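Local coordinates for protein uracil-dna glycosylase (Deinococcus radiodurans, PDB 4UQM) that is a uracil-DNA glycosylase, a compact alpha/beta protein built round a four-stranded parallel sheet and held here in complex with DNA, at residues V77-D83 with V138-V144; P106-I111 with H206-E212; I181-S185 with F215-F221. The protein carries 1 engineered substitution. All coordinates share one frame; numbering follows the deposited sequence.

Overall arrangement
Contacts 1 and 3 share the parallel sheet, whose order is 138-142, 77-81, 179-183, 200-204. Contact 1 pairs the first two strands close to the middle of the chain, and contact 3 packs the third, beside 77-81, against the loop and helix start at 215-221. Their centres lie about 12 Å apart. Contact 2 sits about 15 Å from contact 1 and 10 Å from contact 3, where helix 106-118 meets the loop after strand 200-204. Along the chain, contact 1 closes before contact 3 opens, while contact 2 interleaves with both. Gln82, Trp183 and Phe215 touch the segments of contact 2, so the sheet and its flanking loops lead to the DNA, which contacts 2 and 3 both reach.

Contact 1 (V77-D83 with V138-V144); sequences VLILGQD and VLLLNAV
Leu78 and Leu139 both set CG opposite the backbone N (chi1 -172° and -178°), which lays the two side chains alongside each other, pointing the same way, with Leu78 CD1 3.9 Å from Leu139 CD2. On the other face of the sheet Ile79 turns CG1 opposite its carbonyl carbon (chi1 -70°). Its CD1 then touches both Val138 CG1, at 3.8 Å, and Leu140 CD2. Back on the face of Leu78 and Leu139, Leu80 CD1 packs on Leu141 CB at 3.7 Å. Between these two layers of side chains runs a parallel ladder joining edge strand 138-142 to its inner neighbour 77-81 in the central sheet of this alpha/beta fold: Leu139 N bonds Val77 O at 2.8 Å, and Ile79 and Leu141 each use both N and O in the bonds that follow. The last bond of the ladder is Ala143 N to Gly81 O; just past it, Val144 N donates to Gln82 O at 3.1 Å. Asn142 OD1 crowds Gly81 CA at 3.2 Å, on the side where a side chain would begin. A water receives Gln82 N-H and donates to Asp83 O and, at 2.9 Å, to Asn142 OD1. Asp83 OD1 accepts from the side-chain NE2 of Gln82, while Asp83 OD2 is held by Asn153 N.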
loop_
_atom_site.group_PDB
_atom_site.type_symbol
_atom_site.label_atom_id
_atom_site.label_comp_id
_atom_site.label_asym_id
_atom_site.label_seq_id
_atom_site.Cartn_x
_atom_site.Cartn_y
_atom_site.Cartn_z
ATOM N N VAL A 77 3.961 4.433 8.887
ATOM C CA VAL A 77 2.539 4.232 8.561
ATOM C C VAL A 77 2.480 3.216 7.451
ATOM O O VAL A 77 3.299 3.276 6.514
ATOM C CB VAL A 77 1.868 5.541 8.084
ATOM C CG1 VAL A 77 0.401 5.298 7.688
ATOM C CG2 VAL A 77 1.979 6.636 9.153
ATOM N N LEU A 78 1.612 2.219 7.590
ATOM C CA LEU A 78 1.423 1.254 6.541
ATOM C C LEU A 78 -0.014 1.383 6.067
ATOM O O LEU A 78 -0.911 1.137 6.808
ATOM C CB LEU A 78 1.735 -0.172 7.042
ATOM C CG LEU A 78 1.760 -1.277 5.978
ATOM C CD1 LEU A 78 2.519 -2.478 6.481
ATOM C CD2 LEU A 78 0.337 -1.688 5.560
ATOM N N ILE A 79 -0.183 1.833 4.831
ATOM C CA ILE A 79 -1.476 1.922 4.167
ATOM C C ILE A 79 -1.671 0.647 3.375
ATOM O O ILE A 79 -0.815 0.285 2.584
ATOM C CB ILE A 79 -1.641 3.178 3.271
ATOM C CG1 ILE A 79 -1.728 4.392 4.182
ATOM C CG2 ILE A 79 -2.820 3.109 2.313
ATOM C CD1 ILE A 79 -1.780 5.709 3.472
ATOM N N LEU A 80 -2.794 -0.043 3.576
ATOM C CA LEU A 80 -3.062 -1.278 2.868
ATOM C C LEU A 80 -4.407 -1.207 2.160
ATOM O O LEU A 80 -5.448 -1.103 2.809
ATOM C CB LEU A 80 -3.049 -2.457 3.836
ATOM C CG LEU A 80 -3.051 -3.860 3.222
ATOM C CD1 LEU A 80 -1.821 -4.098 2.397
ATOM C CD2 LEU A 80 -3.238 -4.956 4.205
ATOM N N GLY A 81 -4.345 -1.150 0.828
ATOM C CA GLY A 81 -5.532 -1.294 -0.016
ATOM C C GLY A 81 -5.767 -2.731 -0.444
ATOM O O GLY A 81 -5.238 -3.691 0.152
ATOM N N GLN A 82 -6.654 -2.856 -1.424
ATOM C CA GLN A 82 -7.078 -4.151 -1.907
ATOM C C GLN A 82 -6.127 -4.767 -2.935
ATOM O O GLN A 82 -5.551 -5.855 -2.716
ATOM C CB GLN A 82 -8.520 -4.010 -2.440
ATOM C CG GLN A 82 -9.069 -5.296 -3.066
ATOM C CD GLN A 82 -10.446 -5.123 -3.626
ATOM O OE1 GLN A 82 -11.424 -5.076 -2.872
ATOM N NE2 GLN A 82 -10.544 -5.065 -4.943
ATOM N N ASP A 83 -6.020 -4.098 -4.067
ATOM C CA ASP A 83 -5.207 -4.576 -5.176
ATOM C C ASP A 83 -4.958 -3.382 -6.076
ATOM O O ASP A 83 -5.533 -2.296 -5.879
ATOM C CB ASP A 83 -5.862 -5.793 -5.910
ATOM C CG ASP A 83 -7.099 -5.463 -6.714
ATOM O OD1 ASP A 83 -7.949 -4.656 -6.328
ATOM O OD2 ASP A 83 -7.229 -6.045 -7.837
ATOM N N VAL A 138 5.684 6.338 4.763
ATOM C CA VAL A 138 4.349 5.774 4.519
ATOM C C VAL A 138 4.468 4.680 3.467
ATOM O O VAL A 138 4.741 4.969 2.289
ATOM C CB VAL A 138 3.375 6.839 4.027
ATOM C CG1 VAL A 138 1.983 6.221 3.827
ATOM C CG2 VAL A 138 3.283 8.013 5.026
ATOM N N LEU A 139 4.307 3.423 3.884
ATOM C CA LEU A 139 4.395 2.296 2.996
ATOM C C LEU A 139 3.040 2.138 2.314
ATOM O O LEU A 139 2.049 1.877 2.978
ATOM C CB LEU A 139 4.790 1.040 3.781
ATOM C CG LEU A 139 4.968 -0.240 2.970
ATOM C CD1 LEU A 139 6.169 -0.182 2.054
ATOM C CD2 LEU A 139 5.216 -1.399 3.938
ATOM N N LEU A 140 3.038 2.298 1.000
ATOM C CA LEU A 140 1.809 2.277 0.215
ATOM C C LEU A 140 1.582 0.905 -0.413
ATOM O O LEU A 140 1.967 0.643 -1.548
ATOM C CB LEU A 140 1.871 3.421 -0.814
ATOM C CG LEU A 140 1.889 4.836 -0.202
ATOM C CD1 LEU A 140 2.293 5.825 -1.264
ATOM C CD2 LEU A 140 0.507 5.148 0.273
ATOM N N LEU A 141 0.960 0.045 0.355
ATOM C CA LEU A 141 0.825 -1.384 0.036
ATOM C C LEU A 141 -0.598 -1.697 -0.429
ATOM O O LEU A 141 -1.529 -0.992 -0.129
ATOM C CB LEU A 141 1.202 -2.239 1.250
ATOM C CG LEU A 141 1.752 -3.658 1.064
ATOM C CD1 LEU A 141 3.027 -3.637 0.213
ATOM C CD2 LEU A 141 1.982 -4.350 2.419
ATOM N N ASN A 142 -0.729 -2.813 -1.140
ATOM C CA ASN A 142 -2.042 -3.471 -1.347
ATOM C C ASN A 142 -1.934 -4.914 -0.896
ATOM O O ASN A 142 -0.831 -5.478 -0.891
ATOM C CB ASN A 142 -2.390 -3.450 -2.839
ATOM C CG ASN A 142 -2.912 -2.108 -3.335
ATOM O OD1 ASN A 142 -3.838 -1.550 -2.765
ATOM N ND2 ASN A 142 -2.375 -1.617 -4.475
ATOM N N ALA A 143 -3.076 -5.501 -0.517
ATOM C CA ALA A 143 -3.077 -6.866 -0.095
ATOM C C ALA A 143 -2.609 -7.838 -1.175
ATOM O O ALA A 143 -2.009 -8.903 -0.848
ATOM C CB ALA A 143 -4.448 -7.263 0.435
ATOM N N VAL A 144 -2.962 -7.503 -2.412
ATOM C CA VAL A 144 -2.616 -8.266 -3.603
ATOM C C VAL A 144 -1.861 -7.298 -4.483
ATOM O O VAL A 144 -2.277 -6.132 -4.617
ATOM C CB VAL A 144 -3.926 -8.807 -4.277
ATOM C CG1 VAL A 144 -3.761 -9.195 -5.730
ATOM C CG2 VAL A 144 -4.510 -9.920 -3.409
HETATM O O HOH W 1 -6.565 -0.818 -3.482
#

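Contact 2 (P106-I111 with H206-E212); sequences PSLRNI and HPSPLSE. With nucleotides of chain B; nucleotides of chain C.
Asn110 reaches from helix 106-118 into the loop 206-212, and nearly every atom of its side chain meets something there. CB lies 3.3 Å from Pro207 O, with CG just beyond it, turned opposite Asn110's own carbonyl carbon (chi1 -76°). At the tip the amide splits its work. Asn110 ND2 donates to Pro207 O over 2.8 Å, a nearly straight bond lying in the amide plane. The same Asn110 ND2 gives a more bent bond to Glu212 OE1 at 3.0 Å, arriving on the anti side of a carboxylate whose plane stands 67° from the amide. Asn110 OD1 accepts from Lys113 NZ, so both ends of the buried amide are held and its flip is fixed.

On one flank of this polar grip Pro106 CB presses against Pro209 CD at 3.5 Å; on another, Ile111 CG1 lies alongside the ring of Pro207, 3.9 Å from its CB. Within the loop, His206 ND1 accepts Ser208 N, and Ser208 OG takes Leu210 N in an ST turn while donating to DG10 OP2 of chain B at 2.9 Å. Leu210 packs CB by the sugar and base of DG10 and CD2 3.5 Å from DA8 C5, both of chain B. This is the HPSPLS loop of the uracil-DNA glycosylase family, with its leucine inserted into the DNA.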
loop_
_atom_site.group_PDB
_atom_site.type_symbol
_atom_site.label_atom_id
_atom_site.label_comp_id
_atom_site.label_asym_id
_atom_site.label_seq_id
_atom_site.Cartn_x
_atom_site.Cartn_y
_atom_site.Cartn_z
ATOM N N PRO A 106 -10.750 7.857 -9.290
ATOM C CA PRO A 106 -11.793 8.064 -8.273
ATOM C C PRO A 106 -11.405 7.766 -6.832
ATOM O O PRO A 106 -11.778 8.531 -5.922
ATOM C CB PRO A 106 -12.950 7.148 -8.747
ATOM C CG PRO A 106 -12.724 7.085 -10.225
ATOM C CD PRO A 106 -11.248 7.133 -10.475
ATOM N N SER A 107 -10.692 6.667 -6.575
ATOM C CA SER A 107 -10.306 6.381 -5.215
ATOM C C SER A 107 -9.472 7.492 -4.613
ATOM O O SER A 107 -9.629 7.838 -3.421
ATOM C CB SER A 107 -9.539 5.048 -5.142
ATOM O OG SER A 107 -10.389 3.939 -5.514
ATOM N N LEU A 108 -8.509 7.959 -5.394
ATOM C CA LEU A 108 -7.618 8.995 -4.916
ATOM C C LEU A 108 -8.353 10.342 -4.802
ATOM O O LEU A 108 -8.093 11.108 -3.870
ATOM C CB LEU A 108 -6.361 9.096 -5.779
ATOM C CG LEU A 108 -5.258 10.058 -5.276
ATOM C CD1 LEU A 108 -4.828 9.763 -3.841
ATOM C CD2 LEU A 108 -4.060 10.091 -6.218
ATOM N N ARG A 109 -9.297 10.617 -5.702
ATOM C CA ARG A 109 -10.163 11.794 -5.523
ATOM C C ARG A 109 -10.849 11.735 -4.198
ATOM O O ARG A 109 -10.992 12.754 -3.542
ATOM C CB ARG A 109 -11.210 11.884 -6.605
ATOM C CG ARG A 109 -10.601 12.150 -7.929
ATOM C CD ARG A 109 -11.600 12.552 -8.946
ATOM N NE ARG A 109 -10.882 12.532 -10.183
ATOM C CZ ARG A 109 -10.119 13.513 -10.616
ATOM N NH1 ARG A 109 -9.999 14.682 -9.928
ATOM N NH2 ARG A 109 -9.519 13.320 -11.768
ATOM N N ASN A 110 -11.295 10.533 -3.805
ATOM C CA ASN A 110 -11.975 10.399 -2.516
ATOM C C ASN A 110 -11.007 10.531 -1.352
ATOM O O ASN A 110 -11.355 11.149 -0.348
ATOM C CB ASN A 110 -12.727 9.080 -2.472
ATOM C CG ASN A 110 -14.004 9.124 -3.277
ATOM O OD1 ASN A 110 -14.486 10.193 -3.647
ATOM N ND2 ASN A 110 -14.605 7.966 -3.502
ATOM N N ILE A 111 -9.810 9.961 -1.449
ATOM C CA ILE A 111 -8.776 10.203 -0.478
ATOM C C ILE A 111 -8.557 11.715 -0.283
ATOM O O ILE A 111 -8.431 12.213 0.852
ATOM C CB ILE A 111 -7.471 9.459 -0.850
ATOM C CG1 ILE A 111 -7.608 7.953 -0.571
ATOM C CG2 ILE A 111 -6.249 9.999 -0.103
ATOM C CD1 ILE A 111 -6.579 7.138 -1.326
ATOM N N HIS A 206 -12.942 0.775 1.810
ATOM C CA HIS A 206 -12.048 1.277 0.808
ATOM C C HIS A 206 -12.508 2.614 0.233
ATOM O O HIS A 206 -13.710 2.887 0.160
ATOM C CB HIS A 206 -11.986 0.158 -0.282
ATOM C CG HIS A 206 -10.912 0.326 -1.296
ATOM N ND1 HIS A 206 -11.054 1.178 -2.359
ATOM C CD2 HIS A 206 -9.678 -0.229 -1.407
ATOM C CE1 HIS A 206 -9.967 1.128 -3.103
ATOM N NE2 HIS A 206 -9.119 0.281 -2.546
ATOM N N PRO A 207 -11.553 3.448 -0.214
ATOM C CA PRO A 207 -11.987 4.771 -0.721
ATOM C C PRO A 207 -12.575 4.800 -2.166
ATOM O O PRO A 207 -12.998 5.836 -2.640
ATOM C CB PRO A 207 -10.695 5.576 -0.706
ATOM C CG PRO A 207 -9.569 4.548 -0.799
ATOM C CD PRO A 207 -10.099 3.384 0.009
ATOM N N SER A 208 -12.655 3.661 -2.855
ATOM C CA SER A 208 -13.355 3.578 -4.112
ATOM C C SER A 208 -14.735 4.198 -3.987
ATOM O O SER A 208 -15.412 4.024 -2.959
ATOM C CB SER A 208 -13.559 2.102 -4.507
ATOM O OG SER A 208 -14.330 2.042 -5.695
ATOM N N PRO A 209 -15.223 4.857 -5.037
ATOM C CA PRO A 209 -16.609 5.369 -5.003
ATOM C C PRO A 209 -17.623 4.237 -4.721
ATOM O O PRO A 209 -18.670 4.521 -4.140
ATOM C CB PRO A 209 -16.756 6.012 -6.370
ATOM C CG PRO A 209 -15.744 5.386 -7.204
ATOM C CD PRO A 209 -14.561 5.183 -6.313
ATOM N N LEU A 210 -17.313 2.972 -5.072
ATOM C CA LEU A 210 -18.246 1.866 -4.843
ATOM C C LEU A 210 -18.334 1.440 -3.376
ATOM O O LEU A 210 -19.218 0.623 -3.049
ATOM C CB LEU A 210 -17.844 0.641 -5.632
ATOM C CG LEU A 210 -17.691 0.821 -7.141
ATOM C CD1 LEU A 210 -17.262 -0.498 -7.786
ATOM C CD2 LEU A 210 -18.933 1.395 -7.747
ATOM N N SER A 211 -17.478 1.972 -2.517
ATOM C CA SER A 211 -17.536 1.754 -1.087
ATOM C C SER A 211 -17.417 3.038 -0.272
ATOM O O SER A 211 -17.192 2.980 0.955
ATOM C CB SER A 211 -16.424 0.795 -0.705
ATOM O OG SER A 211 -15.175 1.188 -1.286
ATOM N N GLU A 212 -17.539 4.198 -0.925
ATOM C CA GLU A 212 -17.159 5.443 -0.269
ATOM C C GLU A 212 -17.972 5.767 0.970
ATOM O O GLU A 212 -17.447 6.429 1.885
ATOM C CB GLU A 212 -17.129 6.620 -1.248
ATOM C CG GLU A 212 -18.522 6.989 -1.733
ATOM C CD GLU A 212 -18.557 8.090 -2.775
ATOM O OE1 GLU A 212 -17.603 8.253 -3.531
ATOM O OE2 GLU A 212 -19.582 8.803 -2.817
ATOM P P DG B 10 -13.282 -1.441 -6.505
ATOM O OP1 DG B 10 -14.052 -2.644 -6.761
ATOM O OP2 DG B 10 -13.528 -0.278 -7.259
ATOM O "O5'" DG B 10 -13.339 -1.043 -4.966
ATOM C "C5'" DG B 10 -13.403 -1.995 -3.939
ATOM C "C4'" DG B 10 -14.460 -1.594 -2.940
ATOM O "O4'" DG B 10 -15.696 -1.446 -3.661
ATOM C "C3'" DG B 10 -14.713 -2.628 -1.855
ATOM O "O3'" DG B 10 -14.874 -1.968 -0.600
ATOM C "C2'" DG B 10 -15.978 -3.328 -2.329
ATOM C "C1'" DG B 10 -16.700 -2.251 -3.102
ATOM N N9 DG B 10 -17.552 -2.742 -4.188
ATOM C C8 DG B 10 -17.144 -3.271 -5.383
ATOM N N7 DG B 10 -18.132 -3.638 -6.147
ATOM C C5 DG B 10 -19.264 -3.344 -5.405
ATOM C C6 DG B 10 -20.633 -3.547 -5.706
ATOM O O6 DG B 10 -21.128 -4.040 -6.710
ATOM N N1 DG B 10 -21.450 -3.107 -4.675
ATOM C C2 DG B 10 -21.007 -2.547 -3.507
ATOM N N2 DG B 10 -21.943 -2.178 -2.635
ATOM N N3 DG B 10 -19.735 -2.377 -3.206
ATOM C C4 DG B 10 -18.925 -2.791 -4.195
ATOM P P DA B 8 -13.071 0.780 -14.751
ATOM O OP1 DA B 8 -12.490 1.091 -16.082
ATOM O OP2 DA B 8 -13.032 -0.582 -14.146
ATOM O "O5'" DA B 8 -12.737 1.895 -13.661
ATOM C "C5'" DA B 8 -13.011 1.573 -12.301
ATOM C "C4'" DA B 8 -13.109 2.823 -11.461
ATOM O "O4'" DA B 8 -14.405 3.443 -11.637
ATOM C "C3'" DA B 8 -12.982 2.517 -9.974
ATOM O "O3'" DA B 8 -12.286 3.546 -9.286
ATOM C "C2'" DA B 8 -14.409 2.470 -9.477
ATOM C "C1'" DA B 8 -15.157 3.382 -10.435
ATOM N N9 DA B 8 -16.498 2.892 -10.755
ATOM C C8 DA B 8 -17.662 3.622 -10.764
ATOM N N7 DA B 8 -18.728 2.909 -11.034
ATOM C C5 DA B 8 -18.239 1.620 -11.194
ATOM C C6 DA B 8 -18.872 0.395 -11.469
ATOM N N6 DA B 8 -20.189 0.271 -11.670
ATOM N N1 DA B 8 -18.096 -0.707 -11.570
ATOM C C2 DA B 8 -16.779 -0.584 -11.353
ATOM N N3 DA B 8 -16.070 0.510 -11.077
ATOM C C4 DA B 8 -16.869 1.591 -11.006
ATOM P P DT C 10 -23.723 6.092 -4.258
ATOM O OP1 DT C 10 -23.668 7.254 -3.322
ATOM O OP2 DT C 10 -24.987 5.821 -5.024
ATOM O "O5'" DT C 10 -22.519 6.236 -5.285
ATOM C "C5'" DT C 10 -21.238 6.765 -4.907
ATOM C "C4'" DT C 10 -20.590 7.368 -6.130
ATOM O "O4'" DT C 10 -20.760 6.435 -7.223
ATOM C "C3'" DT C 10 -21.225 8.685 -6.578
ATOM O "O3'" DT C 10 -20.310 9.758 -6.662
ATOM C "C2'" DT C 10 -21.494 8.512 -8.057
ATOM C "C1'" DT C 10 -21.472 7.022 -8.303
ATOM N N1 DT C 10 -22.785 6.342 -8.435
ATOM C C2 DT C 10 -23.914 6.858 -7.825
ATOM O O2 DT C 10 -23.900 7.845 -7.111
ATOM N N3 DT C 10 -25.065 6.151 -8.062
ATOM C C4 DT C 10 -25.204 5.012 -8.832
ATOM O O4 DT C 10 -26.304 4.475 -8.935
ATOM C C5 DT C 10 -23.989 4.545 -9.466
ATOM C C7 DT C 10 -24.044 3.323 -10.327
ATOM C C6 DT C 10 -22.859 5.227 -9.243
#

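Contact 3 (I181-S185 with F215-F221). With nucleotides of chain B.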
loop_
_atom_site.group_PDB
_atom_site.type_symbol
_atom_site.label_atom_id
_atom_site.label_comp_id
_atom_site.label_asym_id
_atom_site.label_seq_id
_atom_site.Cartn_x
_atom_site.Cartn_y
_atom_site.Cartn_z
ATOM N N ILE A 181 -3.137 1.364 8.499
ATOM C CA ILE A 181 -4.424 1.820 7.949
ATOM C C ILE A 181 -4.898 0.776 6.946
ATOM O O ILE A 181 -4.297 0.579 5.911
ATOM C CB ILE A 181 -4.296 3.210 7.241
ATOM C CG1 ILE A 181 -3.712 4.257 8.206
ATOM C CG2 ILE A 181 -5.623 3.640 6.621
ATOM C CD1 ILE A 181 -3.401 5.566 7.475
ATOM N N LEU A 182 -6.008 0.096 7.304
ATOM C CA LEU A 182 -6.517 -1.045 6.517
ATOM C C LEU A 182 -7.760 -0.550 5.813
ATOM O O LEU A 182 -8.812 -0.317 6.456
ATOM C CB LEU A 182 -6.798 -2.224 7.452
ATOM C CG LEU A 182 -5.611 -2.618 8.362
ATOM C CD1 LEU A 182 -6.011 -3.829 9.220
ATOM C CD2 LEU A 182 -4.348 -2.901 7.556
ATOM N N TRP A 183 -7.661 -0.406 4.489
ATOM C CA TRP A 183 -8.754 0.087 3.672
ATOM C C TRP A 183 -9.377 -1.033 2.866
ATOM O O TRP A 183 -8.796 -1.462 1.860
ATOM C CB TRP A 183 -8.257 1.173 2.697
ATOM C CG TRP A 183 -8.043 2.526 3.420
ATOM C CD1 TRP A 183 -8.596 2.944 4.605
ATOM C CD2 TRP A 183 -7.267 3.617 2.929
ATOM N NE1 TRP A 183 -8.209 4.256 4.880
ATOM C CE2 TRP A 183 -7.387 4.672 3.855
ATOM C CE3 TRP A 183 -6.494 3.817 1.790
ATOM C CZ2 TRP A 183 -6.726 5.896 3.638
ATOM C CZ3 TRP A 183 -5.850 5.014 1.610
ATOM C CH2 TRP A 183 -5.950 6.007 2.530
ATOM N N GLY A 184 -10.569 -1.450 3.283
ATOM C CA GLY A 184 -11.348 -2.456 2.585
ATOM C C GLY A 184 -11.347 -3.806 3.270
ATOM O O GLY A 184 -10.470 -4.138 4.094
ATOM N N SER A 185 -12.318 -4.624 2.876
ATOM C CA SER A 185 -12.499 -5.906 3.525
ATOM C C SER A 185 -11.286 -6.832 3.355
ATOM O O SER A 185 -10.926 -7.578 4.267
ATOM C CB SER A 185 -13.748 -6.575 2.994
ATOM O OG SER A 185 -14.909 -5.780 3.288
ATOM N N PHE A 215 -16.015 4.815 3.919
ATOM C CA PHE A 215 -14.715 5.501 4.023
ATOM C C PHE A 215 -14.827 6.955 4.502
ATOM O O PHE A 215 -14.093 7.375 5.408
ATOM C CB PHE A 215 -14.031 5.464 2.652
ATOM C CG PHE A 215 -12.780 6.305 2.577
ATOM C CD1 PHE A 215 -11.608 5.868 3.166
ATOM C CD2 PHE A 215 -12.763 7.536 1.911
ATOM C CE1 PHE A 215 -10.441 6.632 3.098
ATOM C CE2 PHE A 215 -11.611 8.335 1.872
ATOM C CZ PHE A 215 -10.472 7.863 2.468
ATOM N N PHE A 216 -15.752 7.713 3.900
ATOM C CA PHE A 216 -15.879 9.113 4.284
ATOM C C PHE A 216 -16.198 9.277 5.754
ATOM O O PHE A 216 -17.001 8.540 6.305
ATOM C CB PHE A 216 -16.941 9.789 3.458
ATOM C CG PHE A 216 -16.583 10.010 2.023
ATOM C CD1 PHE A 216 -15.280 10.359 1.615
ATOM C CD2 PHE A 216 -17.589 9.936 1.076
ATOM C CE1 PHE A 216 -15.004 10.591 0.272
ATOM C CE2 PHE A 216 -17.310 10.203 -0.261
ATOM C CZ PHE A 216 -16.020 10.501 -0.656
ATOM N N GLY A 217 -15.545 10.256 6.371
ATOM C CA GLY A 217 -15.813 10.584 7.798
ATOM C C GLY A 217 -15.028 9.756 8.801
ATOM O O GLY A 217 -15.113 9.985 10.034
ATOM N N THR A 218 -14.169 8.848 8.322
ATOM C CA THR A 218 -13.425 7.999 9.219
ATOM C C THR A 218 -12.124 8.655 9.732
ATOM O O THR A 218 -11.493 8.137 10.663
ATOM C CB THR A 218 -13.113 6.645 8.576
ATOM O OG1 THR A 218 -12.400 6.838 7.348
ATOM C CG2 THR A 218 -14.443 5.893 8.325
ATOM N N ARG A 219 -11.748 9.794 9.153
ATOM C CA ARG A 219 -10.608 10.606 9.674
ATOM C C ARG A 219 -9.327 9.846 9.931
ATOM O O ARG A 219 -8.725 9.993 10.968
ATOM C CB ARG A 219 -11.066 11.307 10.954
ATOM C CG ARG A 219 -12.219 12.256 10.692
ATOM C CD ARG A 219 -12.365 13.324 11.783
ATOM N NE ARG A 219 -11.281 14.307 11.630
ATOM C CZ ARG A 219 -10.964 15.320 12.418
ATOM N NH1 ARG A 219 -11.674 15.627 13.493
ATOM N NH2 ARG A 219 -9.905 16.053 12.094
ATOM N N PRO A 220 -8.865 9.065 8.959
ATOM C CA PRO A 220 -7.718 8.213 9.244
ATOM C C PRO A 220 -6.407 9.035 9.353
ATOM O O PRO A 220 -5.452 8.606 9.984
ATOM C CB PRO A 220 -7.706 7.272 8.050
ATOM C CG PRO A 220 -8.304 8.072 6.936
ATOM C CD PRO A 220 -9.384 8.863 7.588
ATOM N N PHE A 221 -6.358 10.169 8.675
ATOM C CA PHE A 221 -5.108 10.953 8.506
ATOM C C PHE A 221 -4.780 11.692 9.813
ATOM O O PHE A 221 -3.634 11.632 10.328
ATOM C CB PHE A 221 -5.211 11.856 7.280
ATOM C CG PHE A 221 -5.646 11.124 6.036
ATOM C CD1 PHE A 221 -4.776 10.222 5.389
ATOM C CD2 PHE A 221 -6.936 11.254 5.573
ATOM C CE1 PHE A 221 -5.180 9.495 4.279
ATOM C CE2 PHE A 221 -7.347 10.521 4.431
ATOM C CZ PHE A 221 -6.462 9.629 3.826
ATOM P P DT B 11 -14.769 -2.718 0.766
ATOM O OP1 DT B 11 -14.400 -1.730 1.799
ATOM O OP2 DT B 11 -13.971 -3.977 0.661
ATOM O "O5'" DT B 11 -16.282 -3.169 1.066
ATOM C "C5'" DT B 11 -17.170 -2.218 1.693
ATOM C "C4'" DT B 11 -18.442 -2.967 2.022
ATOM O "O4'" DT B 11 -19.166 -3.266 0.796
ATOM C "C3'" DT B 11 -18.196 -4.310 2.717
ATOM O "O3'" DT B 11 -19.342 -4.561 3.520
ATOM C "C2'" DT B 11 -18.396 -5.318 1.606
ATOM C "C1'" DT B 11 -19.500 -4.618 0.812
ATOM N N1 DT B 11 -19.732 -5.086 -0.561
ATOM C C2 DT B 11 -21.039 -5.138 -0.995
ATOM O O2 DT B 11 -21.973 -4.720 -0.335
ATOM N N3 DT B 11 -21.200 -5.647 -2.256
ATOM C C4 DT B 11 -20.203 -6.112 -3.104
ATOM O O4 DT B 11 -20.490 -6.522 -4.220
ATOM C C5 DT B 11 -18.866 -6.039 -2.582
ATOM C C7 DT B 11 -17.728 -6.513 -3.435
ATOM C C6 DT B 11 -18.695 -5.533 -1.356
HETATM O O HOH W 2 -10.126 5.224 6.882
#
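Trp183 is gripped closely by the aromatic side chains of the segment 215-221. Phe215 turns an edge onto the indole in a T-shaped pair, the ring planes at 86° and Phe215 CE1 3.7 Å from Trp183 CE2. With CG opposite its backbone N (chi1 172°), the phenyl ring is carried over one indole face; Ile181 CG2 of the same strand as the tryptophan sits over the other face, toward its rim. At the rim of the indole Phe221 CZ comes within 3.7 Å of Trp183 CZ2, the rings meeting obliquely.

Packing is looser round Pro220, which stands 4.3 Å off through CG to Trp183 CZ2 and 4.4 Å off through CB to Ile181 CG2. Toward the turn, the link is made by water: Trp183 NE1 donates to a molecule at 2.9 Å, and that water donates to Thr218 OG1. Thr218 OG1 in turn donates to Phe215 O at 2.6 Å, bracing the type II turn 215-218 whose Gly217 is exposed. Beyond the tryptophan, Ser185 N donates to DT11 OP2 of chain B at 2.8 Å. The aromatic cluster thus lies between strand 179-183 and the start of helix 220-230, with Ile111 and Leu115 of helix 106-118 packing on it and strand 77-81 alongside, through Ile79 on Trp183.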